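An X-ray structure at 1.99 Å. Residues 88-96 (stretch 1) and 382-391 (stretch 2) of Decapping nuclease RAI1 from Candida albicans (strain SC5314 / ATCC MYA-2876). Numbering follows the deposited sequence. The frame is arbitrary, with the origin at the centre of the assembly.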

# COMPACT_ATOMS: atom_id res chain seq x y z
N TYR A 88 5.92 -16.73 12.28
CA TYR A 88 7.12 -16.84 11.47
C TYR A 88 8.34 -16.93 12.33
O TYR A 88 9.21 -17.77 12.11
CB TYR A 88 7.25 -15.62 10.52
CG TYR A 88 8.51 -15.60 9.65
CD1 TYR A 88 8.66 -16.48 8.58
CD2 TYR A 88 9.52 -14.67 9.88
CE1 TYR A 88 9.81 -16.46 7.78
CE2 TYR A 88 10.66 -14.64 9.09
CZ TYR A 88 10.81 -15.53 8.05
OH TYR A 88 11.94 -15.47 7.28
N GLU A 89 8.45 -16.03 13.30
CA GLU A 89 9.63 -15.98 14.13
C GLU A 89 9.76 -17.24 15.00
O GLU A 89 10.86 -17.63 15.34
CB GLU A 89 9.62 -14.72 15.00
CG GLU A 89 9.74 -13.39 14.21
CD GLU A 89 9.80 -12.16 15.12
OE1 GLU A 89 9.35 -12.22 16.30
OE2 GLU A 89 10.34 -11.11 14.65
N THR A 90 8.63 -17.84 15.38
CA THR A 90 8.64 -19.05 16.19
C THR A 90 9.26 -20.16 15.33
O THR A 90 10.16 -20.86 15.80
CB THR A 90 7.24 -19.39 16.74
OG1 THR A 90 6.83 -18.39 17.69
CG2 THR A 90 7.24 -20.75 17.46
N SER A 91 8.85 -20.26 14.06
CA SER A 91 9.46 -21.19 13.08
C SER A 91 10.95 -21.01 12.88
O SER A 91 11.69 -21.98 12.75
CB SER A 91 8.81 -21.06 11.71
OG SER A 91 7.67 -21.86 11.62
N GLU A 92 11.39 -19.76 12.81
CA GLU A 92 12.80 -19.45 12.60
C GLU A 92 13.64 -19.53 13.87
O GLU A 92 14.87 -19.54 13.78
CB GLU A 92 12.93 -18.05 12.02
CG GLU A 92 12.31 -17.90 10.64
CD GLU A 92 13.13 -18.60 9.58
OE1 GLU A 92 14.33 -18.31 9.49
OE2 GLU A 92 12.58 -19.43 8.83
N GLY A 93 12.98 -19.55 15.03
CA GLY A 93 13.66 -19.55 16.33
C GLY A 93 14.34 -18.24 16.66
O GLY A 93 15.26 -18.19 17.48
N LYS A 94 13.87 -17.16 16.04
CA LYS A 94 14.63 -15.92 16.04
C LYS A 94 13.74 -14.76 15.55
O LYS A 94 12.88 -14.95 14.68
CB LYS A 94 15.80 -16.11 15.09
CG LYS A 94 16.86 -15.04 15.14
CD LYS A 94 17.57 -14.92 13.80
CE LYS A 94 18.09 -16.25 13.28
NZ LYS A 94 18.41 -16.17 11.83
N LYS A 95 13.96 -13.56 16.09
CA LYS A 95 13.24 -12.37 15.61
C LYS A 95 13.71 -11.96 14.19
O LYS A 95 14.85 -12.21 13.80
CB LYS A 95 13.38 -11.21 16.59
CG LYS A 95 14.72 -10.50 16.53
CD LYS A 95 14.62 -9.04 16.96
CE LYS A 95 15.29 -8.77 18.28
NZ LYS A 95 15.47 -7.31 18.49
N ILE A 96 12.82 -11.31 13.44
CA ILE A 96 13.18 -10.80 12.11
C ILE A 96 14.16 -9.66 12.31
O ILE A 96 13.99 -8.84 13.21
CB ILE A 96 11.94 -10.24 11.38
CG1 ILE A 96 10.96 -11.36 11.03
CG2 ILE A 96 12.35 -9.49 10.11
CD1 ILE A 96 9.55 -10.89 10.76
N GLU A 382 0.54 -10.84 23.55
CA GLU A 382 1.09 -12.06 22.96
C GLU A 382 2.44 -11.76 22.30
O GLU A 382 3.38 -12.56 22.42
CB GLU A 382 0.16 -12.66 21.90
CG GLU A 382 -1.17 -13.21 22.44
CD GLU A 382 -2.33 -12.21 22.39
OE1 GLU A 382 -3.47 -12.68 22.24
OE2 GLU A 382 -2.12 -10.97 22.50
N PHE A 383 2.54 -10.63 21.62
CA PHE A 383 3.79 -10.29 20.91
C PHE A 383 4.90 -9.89 21.84
O PHE A 383 6.03 -10.37 21.67
CB PHE A 383 3.56 -9.18 19.87
CG PHE A 383 4.83 -8.77 19.13
CD1 PHE A 383 5.45 -9.64 18.25
CD2 PHE A 383 5.39 -7.52 19.33
CE1 PHE A 383 6.61 -9.28 17.57
CE2 PHE A 383 6.55 -7.15 18.65
CZ PHE A 383 7.15 -8.03 17.77
N THR A 384 4.61 -9.02 22.81
CA THR A 384 5.62 -8.62 23.80
C THR A 384 6.17 -9.85 24.57
O THR A 384 7.40 -9.99 24.73
CB THR A 384 5.09 -7.52 24.76
OG1 THR A 384 3.94 -7.98 25.50
CG2 THR A 384 4.68 -6.26 23.97
N GLU A 385 5.28 -10.75 24.98
CA GLU A 385 5.70 -11.98 25.67
C GLU A 385 6.58 -12.82 24.77
O GLU A 385 7.63 -13.30 25.21
CB GLU A 385 4.51 -12.82 26.10
CG GLU A 385 4.92 -14.01 26.93
CD GLU A 385 3.76 -14.90 27.34
OE1 GLU A 385 2.63 -14.41 27.52
OE2 GLU A 385 4.01 -16.11 27.48
N TRP A 386 6.14 -13.03 23.53
CA TRP A 386 6.98 -13.77 22.58
C TRP A 386 8.38 -13.16 22.53
O TRP A 386 9.37 -13.88 22.66
CB TRP A 386 6.36 -13.83 21.18
CG TRP A 386 7.39 -14.16 20.12
CD1 TRP A 386 7.85 -13.32 19.13
CD2 TRP A 386 8.13 -15.38 19.98
NE1 TRP A 386 8.83 -13.96 18.38
CE2 TRP A 386 9.02 -15.22 18.88
CE3 TRP A 386 8.14 -16.60 20.68
CZ2 TRP A 386 9.88 -16.23 18.45
CZ3 TRP A 386 9.02 -17.60 20.26
CH2 TRP A 386 9.87 -17.41 19.15
N ARG A 387 8.49 -11.86 22.33
CA ARG A 387 9.82 -11.25 22.19
C ARG A 387 10.70 -11.29 23.47
O ARG A 387 11.94 -11.47 23.41
CB ARG A 387 9.74 -9.82 21.65
CG ARG A 387 9.29 -9.72 20.19
CD ARG A 387 10.35 -10.30 19.25
NE ARG A 387 10.13 -9.93 17.85
CZ ARG A 387 10.50 -8.77 17.30
NH1 ARG A 387 11.09 -7.84 18.03
NH2 ARG A 387 10.24 -8.54 16.02
N GLN A 388 10.05 -11.12 24.62
CA GLN A 388 10.73 -11.23 25.91
C GLN A 388 11.28 -12.64 26.12
O GLN A 388 12.34 -12.81 26.71
CB GLN A 388 9.80 -10.87 27.07
CG GLN A 388 9.48 -9.39 27.14
CD GLN A 388 8.15 -9.11 27.83
OE1 GLN A 388 7.45 -10.03 28.28
NE2 GLN A 388 7.79 -7.84 27.90
N SER A 389 10.55 -13.63 25.60
CA SER A 389 10.95 -15.05 25.72
C SER A 389 12.23 -15.44 24.98
O SER A 389 12.88 -16.42 25.35
CB SER A 389 9.83 -15.98 25.24
OG SER A 389 9.87 -16.17 23.84
N LEU A 390 12.60 -14.70 23.93
CA LEU A 390 13.84 -14.98 23.19
C LEU A 390 15.08 -14.48 23.93
O LEU A 390 16.20 -14.84 23.59
CB LEU A 390 13.81 -14.34 21.79
CG LEU A 390 12.79 -14.89 20.78
CD1 LEU A 390 12.81 -14.13 19.46
CD2 LEU A 390 13.07 -16.38 20.54
N LYS A 391 14.87 -13.62 24.92
CA LYS A 391 15.96 -13.08 25.72
C LYS A 391 15.70 -13.31 27.21
O LYS A 391 15.87 -14.42 27.72
CB LYS A 391 16.15 -11.59 25.43
CG LYS A 391 14.86 -10.83 25.12
CD LYS A 391 15.07 -9.33 25.11
CE LYS A 391 15.97 -8.87 23.97
NZ LYS A 391 16.55 -7.53 24.24

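Trp386, Glu89 and Arg387 carry this contact, and Glu89 is its hub. The two helices run nearly parallel, 18° apart, but their axes come no closer than 11.6 Å, and the long side chains of Glu89, Trp386 and Arg387 meet between them. The CA-to-CB bond of Glu89 points toward the other stretch and the residue, buried, spends both carboxylate oxygens. Glu89 OE1 accepts hydrogen bonds from Trp386 NE1 (2.8 Å) and from Arg387 NE (2.9 Å), the latter part of a salt bridge that Arg387 NH2 completes at 2.9 Å from Glu89 OE2. Glu89 OE2 also accepts a hydrogen bond from Ile96 N at 2.8 Å, nearly straight, tying the loop after the first helix to the charged centre. The rule is plain: a buried acid is paid for by several donors. Glu89 OE1 lies at the edge, near the plane, of both the Trp386 ring and the Arg387 guanidinium.

The flat groups also offer their faces. Thr90 OG1 lies over one face of the Trp386 ring, 3.5 Å from Trp386 CZ3, while Lys95 CB covers a face of the Arg387 guanidinium, 3.7 Å from Arg387 NE. Lys95 NZ sits 4.4 Å from Arg387 NH1, yet both like-charged atoms are hydrogen-bonded elsewhere in the structure. Gly93, at positive phi, closes the helix in a Schellman motif; two residues on, Lys95 N lies 3.6 Å from Leu390 CD1.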